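Local coordinates for glucose-6-phosphate isomerase (Thermus thermophilus, PDB 1ZZG), which probably catalyses the reversible interconversion of glucose 6-phosphate and fructose 6-phosphate, a step of glycolysis and gluconeogenesis, at residues F12-A15 and L16-G20; G203-L206 and D207-L210; E368-P371 and Y372-G375. All blocks are in the same frame, centred on the assembly; numbering follows the deposited sequence.

Interaction 1. Residues F12-A15 and L16-G20; sequences FPEA and LSRHG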
loop_
_atom_site.group_PDB
_atom_site.type_symbol
_atom_site.label_atom_id
_atom_site.label_comp_id
_atom_site.label_asym_id
_atom_site.label_seq_id
_atom_site.Cartn_x
_atom_site.Cartn_y
_atom_site.Cartn_z
ATOM N N PHE A 12 25.973 -17.508 -5.390
ATOM C CA PHE A 12 25.689 -16.579 -6.479
ATOM C C PHE A 12 26.830 -16.317 -7.467
ATOM O O PHE A 12 26.605 -16.272 -8.673
ATOM C CB PHE A 12 25.184 -15.240 -5.935
ATOM C CG PHE A 12 24.727 -14.297 -7.012
ATOM C CD1 PHE A 12 23.635 -14.618 -7.818
ATOM C CD2 PHE A 12 25.413 -13.117 -7.256
ATOM C CE1 PHE A 12 23.235 -13.771 -8.860
ATOM C CE2 PHE A 12 25.025 -12.263 -8.294
ATOM C CZ PHE A 12 23.932 -12.592 -9.097
ATOM N N PRO A 13 28.061 -16.118 -6.973
ATOM C CA PRO A 13 29.175 -15.865 -7.896
ATOM C C PRO A 13 29.335 -16.998 -8.914
ATOM O O PRO A 13 29.664 -16.754 -10.074
ATOM C CB PRO A 13 30.371 -15.736 -6.955
ATOM C CG PRO A 13 29.751 -15.133 -5.722
ATOM C CD PRO A 13 28.495 -15.967 -5.573
ATOM N N GLU A 14 29.091 -18.231 -8.483
ATOM C CA GLU A 14 29.215 -19.371 -9.383
ATOM C C GLU A 14 28.039 -19.421 -10.357
ATOM O O GLU A 14 28.187 -19.782 -11.525
ATOM C CB GLU A 14 29.291 -20.672 -8.574
ATOM C CG GLU A 14 29.395 -21.960 -9.384
ATOM C CD GLU A 14 28.092 -22.353 -10.054
ATOM O OE1 GLU A 14 27.022 -21.992 -9.516
ATOM O OE2 GLU A 14 28.134 -23.034 -11.105
ATOM N N ALA A 15 26.868 -19.049 -9.863
ATOM C CA ALA A 15 25.671 -19.067 -10.678
ATOM C C ALA A 15 25.731 -17.994 -11.757
ATOM O O ALA A 15 25.287 -18.206 -12.885
ATOM C CB ALA A 15 24.452 -18.872 -9.801
ATOM N N LEU A 16 26.286 -16.843 -11.403
ATOM C CA LEU A 16 26.422 -15.742 -12.343
ATOM C C LEU A 16 27.336 -16.211 -13.473
ATOM O O LEU A 16 27.006 -16.102 -14.655
ATOM C CB LEU A 16 27.036 -14.544 -11.637
ATOM C CG LEU A 16 27.249 -13.312 -12.514
ATOM C CD1 LEU A 16 25.919 -12.844 -13.074
ATOM C CD2 LEU A 16 27.902 -12.224 -11.690
ATOM N N SER A 17 28.482 -16.758 -13.089
ATOM C CA SER A 17 29.447 -17.267 -14.050
ATOM C C SER A 17 28.805 -18.322 -14.957
ATOM O O SER A 17 28.879 -18.224 -16.182
ATOM C CB SER A 17 30.642 -17.873 -13.310
ATOM O OG SER A 17 31.699 -18.166 -14.204
ATOM N N ARG A 18 28.154 -19.316 -14.356
ATOM C CA ARG A 18 27.521 -20.386 -15.121
ATOM C C ARG A 18 26.414 -19.915 -16.061
ATOM O O ARG A 18 26.221 -20.490 -17.135
ATOM C CB ARG A 18 26.961 -21.454 -14.179
ATOM C CG ARG A 18 26.550 -22.728 -14.893
ATOM C CD ARG A 18 26.210 -23.863 -13.923
ATOM N NE ARG A 18 24.823 -23.827 -13.458
ATOM C CZ ARG A 18 24.433 -23.414 -12.252
ATOM N NH1 ARG A 18 25.324 -22.991 -11.365
ATOM N NH2 ARG A 18 23.146 -23.434 -11.930
ATOM N N HIS A 19 25.682 -18.880 -15.660
ATOM C CA HIS A 19 24.604 -18.362 -16.488
ATOM C C HIS A 19 25.036 -17.156 -17.319
ATOM O O HIS A 19 24.209 -16.501 -17.953
ATOM C CB HIS A 19 23.393 -17.999 -15.617
ATOM C CG HIS A 19 22.776 -19.177 -14.928
ATOM N ND1 HIS A 19 23.264 -19.690 -13.746
ATOM C CD2 HIS A 19 21.744 -19.977 -15.286
ATOM C CE1 HIS A 19 22.561 -20.755 -13.406
ATOM N NE2 HIS A 19 21.632 -20.951 -14.324
ATOM N N GLY A 20 26.336 -16.879 -17.322
ATOM C CA GLY A 20 26.862 -15.752 -18.076
ATOM C C GLY A 20 26.354 -15.669 -19.507
ATOM O O GLY A 20 25.799 -14.642 -19.907
#
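The guanidinium of Arg18 meets the carboxylate of Glu14 edge-on, the two planes lying only 14° apart. NH1 of Arg18 reaches into the mouth of the acid, 2.7 Å from OE1 of Glu14 in a salt bridge and 2.8 Å from OE2, whose syn lone pair takes a hydrogen bond. Over one face of the same guanidinium, off toward its rim, lies CE1 of His19. The imidazole of His19 presents its own edge to the backbone of Ala15, with ND1 donating in the ring plane to the carbonyl O of Ala15 at 2.7 Å. The phenyl ring of Phe12 has CB of Leu16 over one face. Glu14 with Arg18, Ala15 with His19 and Phe12 with Leu16 are each four residues apart, the spacing that brings side chains together on successive turns of an alpha helix, here helix 12-18. His19 is the first residue to leave helical backbone angles and stands at the N-cap position of helix 20-32, at the junction of two helices. Ala15 O is gripped twice there: His19 N comes from one face of the carbonyl plane at 2.9 Å and ND1 from the other. With CG of His19 anti to its carbonyl carbon (chi1 -64°), the ring lies beside its own N and can share that acceptor. The salt bridge occupies the exposed side of the helix. Phe12 is buried, resting on Leu234 and Leu235 of helix 228-238, while Leu16 packs against Leu224.

Interaction 2. Residues G203-L206 and D207-L210; sequences GADL and DALL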
loop_
_atom_site.group_PDB
_atom_site.type_symbol
_atom_site.label_atom_id
_atom_site.label_comp_id
_atom_site.label_asym_id
_atom_site.label_seq_id
_atom_site.Cartn_x
_atom_site.Cartn_y
_atom_site.Cartn_z
ATOM N N GLY A 203 8.933 20.800 -6.672
ATOM C CA GLY A 203 10.223 21.439 -6.463
ATOM C C GLY A 203 11.412 20.495 -6.384
ATOM O O GLY A 203 12.422 20.823 -5.760
ATOM N N ALA A 204 11.298 19.327 -7.007
ATOM C CA ALA A 204 12.373 18.338 -6.988
ATOM C C ALA A 204 13.388 18.564 -8.109
ATOM O O ALA A 204 13.094 19.233 -9.100
ATOM C CB ALA A 204 11.781 16.940 -7.096
ATOM N N ASP A 205 14.575 17.983 -7.958
ATOM C CA ASP A 205 15.633 18.128 -8.958
ATOM C C ASP A 205 15.492 17.102 -10.091
ATOM O O ASP A 205 16.025 15.989 -10.012
ATOM C CB ASP A 205 17.002 17.984 -8.287
ATOM C CG ASP A 205 18.151 18.321 -9.218
ATOM O OD1 ASP A 205 17.893 18.656 -10.392
ATOM O OD2 ASP A 205 19.319 18.254 -8.768
ATOM N N LEU A 206 14.776 17.493 -11.142
ATOM C CA LEU A 206 14.541 16.622 -12.293
ATOM C C LEU A 206 15.844 16.183 -12.958
ATOM O O LEU A 206 15.985 15.029 -13.352
ATOM C CB LEU A 206 13.674 17.346 -13.324
ATOM C CG LEU A 206 12.446 18.058 -12.755
ATOM C CD1 LEU A 206 11.676 18.705 -13.882
ATOM C CD2 LEU A 206 11.570 17.071 -11.996
ATOM N N ASP A 207 16.791 17.109 -13.084
ATOM C CA ASP A 207 18.079 16.811 -13.707
ATOM C C ASP A 207 18.771 15.634 -13.005
ATOM O O ASP A 207 19.287 14.723 -13.655
ATOM C CB ASP A 207 18.981 18.051 -13.652
ATOM C CG ASP A 207 18.377 19.242 -14.376
ATOM O OD1 ASP A 207 18.697 19.441 -15.568
ATOM O OD2 ASP A 207 17.567 19.970 -13.758
ATOM N N ALA A 208 18.769 15.664 -11.675
ATOM C CA ALA A 208 19.407 14.618 -10.888
ATOM C C ALA A 208 18.690 13.293 -11.086
ATOM O O ALA A 208 19.318 12.244 -11.138
ATOM C CB ALA A 208 19.417 15.002 -9.406
ATOM N N LEU A 209 17.369 13.342 -11.201
ATOM C CA LEU A 209 16.602 12.128 -11.409
ATOM C C LEU A 209 17.040 11.447 -12.710
ATOM O O LEU A 209 17.325 10.251 -12.720
ATOM C CB LEU A 209 15.109 12.456 -11.466
ATOM C CG LEU A 209 14.129 11.286 -11.578
ATOM C CD1 LEU A 209 14.068 10.513 -10.257
ATOM C CD2 LEU A 209 12.755 11.841 -11.938
ATOM N N LEU A 210 17.106 12.214 -13.798
ATOM C CA LEU A 210 17.492 11.654 -15.095
ATOM C C LEU A 210 18.966 11.236 -15.134
ATOM O O LEU A 210 19.325 10.268 -15.809
ATOM C CB LEU A 210 17.176 12.646 -16.227
ATOM C CG LEU A 210 15.704 13.090 -16.342
ATOM C CD1 LEU A 210 15.528 13.991 -17.554
ATOM C CD2 LEU A 210 14.786 11.872 -16.454
#
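Leu210 N donates to Leu206 O at 3.1 Å, and Leu209 N donates to Asp205 O at 3.2 Å. A third bond is weaker: Asp205 OD1 accepts from Ala208 N at 3.4 Å, though the N-H points well at it (160°). Turning CG of Asp205 anti to its backbone N (chi1 -172°) carries the carboxylate forward over the first turn, where its other oxygen, OD2, lies against the methyl of Ala208, 3.3 Å from CB. The carboxylates of Asp205 and Asp207 also come close, with OD1 of the first 3.6 Å from OD2 of the second. Arg57 probably eases that repulsion, since its NH2 makes a salt bridge with Asp207 OD2 and a long, weak ion pair with Asp205 OD1. Farther out, the packing is apolar. Leu206 and Leu209 both rest on Leu199 of helix 193-201, and Leu210 meets Leu53 of helix 52-61. The preceding helix ends in a Schellman motif at Gly203, whose phi is positive, and two residues later Asp205 starts the next. The arrangement is that of a tight helix-to-helix connection with an aspartate N-cap opening helix 206-221.

Interaction 3. Residues E368-P371 and Y372-G375; sequences EVSP and YAVG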
loop_
_atom_site.group_PDB
_atom_site.type_symbol
_atom_site.label_atom_id
_atom_site.label_comp_id
_atom_site.label_asym_id
_atom_site.label_seq_id
_atom_site.Cartn_x
_atom_site.Cartn_y
_atom_site.Cartn_z
ATOM N N GLU A 368 21.642 7.088 -0.360
ATOM C CA GLU A 368 20.680 7.873 0.402
ATOM C C GLU A 368 19.441 7.979 -0.475
ATOM O O GLU A 368 19.491 7.618 -1.648
ATOM C CB GLU A 368 21.235 9.275 0.702
ATOM C CG GLU A 368 21.303 10.233 -0.493
ATOM C CD GLU A 368 22.384 9.878 -1.498
ATOM O OE1 GLU A 368 23.572 9.845 -1.110
ATOM O OE2 GLU A 368 22.051 9.643 -2.684
ATOM N N VAL A 369 18.332 8.451 0.086
ATOM C CA VAL A 369 17.118 8.606 -0.705
ATOM C C VAL A 369 17.168 9.974 -1.374
ATOM O O VAL A 369 16.823 10.991 -0.768
ATOM C CB VAL A 369 15.841 8.501 0.160
ATOM C CG1 VAL A 369 14.602 8.674 -0.724
ATOM C CG2 VAL A 369 15.801 7.147 0.863
ATOM N N SER A 370 17.619 9.982 -2.626
ATOM C CA SER A 370 17.740 11.206 -3.412
ATOM C C SER A 370 17.265 10.963 -4.843
ATOM O O SER A 370 17.182 9.817 -5.292
ATOM C CB SER A 370 19.200 11.661 -3.444
ATOM O OG SER A 370 20.036 10.660 -4.010
ATOM N N PRO A 371 16.935 12.042 -5.576
ATOM C CA PRO A 371 16.478 11.882 -6.957
ATOM C C PRO A 371 17.480 11.037 -7.758
ATOM O O PRO A 371 17.099 10.129 -8.499
ATOM C CB PRO A 371 16.403 13.324 -7.458
ATOM C CG PRO A 371 16.029 14.091 -6.209
ATOM C CD PRO A 371 16.937 13.460 -5.177
ATOM N N TYR A 372 18.763 11.338 -7.582
ATOM C CA TYR A 372 19.842 10.629 -8.274
ATOM C C TYR A 372 19.800 9.129 -7.978
ATOM O O TYR A 372 19.724 8.303 -8.894
ATOM C CB TYR A 372 21.191 11.215 -7.850
ATOM C CG TYR A 372 22.410 10.600 -8.515
ATOM C CD1 TYR A 372 22.789 10.962 -9.809
ATOM C CD2 TYR A 372 23.199 9.670 -7.836
ATOM C CE1 TYR A 372 23.929 10.416 -10.408
ATOM C CE2 TYR A 372 24.338 9.116 -8.426
ATOM C CZ TYR A 372 24.696 9.495 -9.707
ATOM O OH TYR A 372 25.827 8.951 -10.279
ATOM N N ALA A 373 19.825 8.779 -6.694
ATOM C CA ALA A 373 19.800 7.378 -6.281
ATOM C C ALA A 373 18.499 6.649 -6.641
ATOM O O ALA A 373 18.523 5.486 -7.040
ATOM C CB ALA A 373 20.050 7.275 -4.765
ATOM N N VAL A 374 17.367 7.325 -6.493
ATOM C CA VAL A 374 16.081 6.706 -6.794
ATOM C C VAL A 374 15.869 6.590 -8.307
ATOM O O VAL A 374 15.309 5.603 -8.782
ATOM C CB VAL A 374 14.924 7.488 -6.124
ATOM C CG1 VAL A 374 13.573 6.913 -6.549
ATOM C CG2 VAL A 374 15.079 7.408 -4.591
ATOM N N GLY A 375 16.328 7.592 -9.058
ATOM C CA GLY A 375 16.210 7.537 -10.506
ATOM C C GLY A 375 17.020 6.351 -11.000
ATOM O O GLY A 375 16.643 5.649 -11.942
#
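Ser370 and Ala373 form the close-fitting centre of this helix start. Ser370 is the N-cap of helix 371-391: its OG accepts the capping hydrogen bond from Ala373 N at 3.3 Å, running straight at 165°, while the carbonyl O of the same serine takes Val374 N at 2.8 Å. The methyl of Ala373 is pressed into the corner of the turn, its CB 3.2 Å from Glu368 O. The next bond along, Gly375 N to Pro371 O, is 2.7 Å long, and a side chain at the glycine would run into that oxygen. The hydroxyl of Ser370 lies between its own N and carbonyl carbon (chi1 59°), where it can serve the helix and also donate to Glu368 OE2 at 2.6 Å. That carboxylate oxygen is met on its anti side, somewhat out of the carboxylate plane.

The flanks are looser. Val369 CG1 only brushes Val374 CG2 at 4.1 Å, the pair being completed by Leu254, which touches both, and Val369 also packs on Glu102 of the second subunit. The partly exposed ring of Tyr372 leads away from the turn to Met211 and Lys215 of helix 206-221.

An alanine in place of Ser370 would remove the hydroxyl, which is likely to leave Ala373 N without its cap and the carboxylate of Glu368 freer to turn. Pro371 opens the helix without an N-H that would need a partner. The serine hydroxyl thus bridges a helix N-H and a carboxylate, accepting from one and donating to the other, and the partial positive charge of the helix end would probably favour the negative charge of Glu368.

From the N terminus, interaction 1 comes first, spanning the short helix 12-18 up to its C-terminal end, then interaction 2 at the start of helix 206-221 and interaction 3 at the start of helix 371-391. Each is local, joining neighbouring turns or a cap to its first turn, and closes no long loop; they run in series, none enclosing or crossing another. Interaction 1 stands apart, its centre about 36 Å from that of interaction 2 and about 29 Å from that of interaction 3; its Phe12 and His19 pack the N-terminal helix against helix 228-238. The other two meet directly, Leu209 CD1 lying 3.5 Å from Pro371 O. Through them helix 206-221 packs on helix 371-391, which follows strand 360-366 of the mixed sheet.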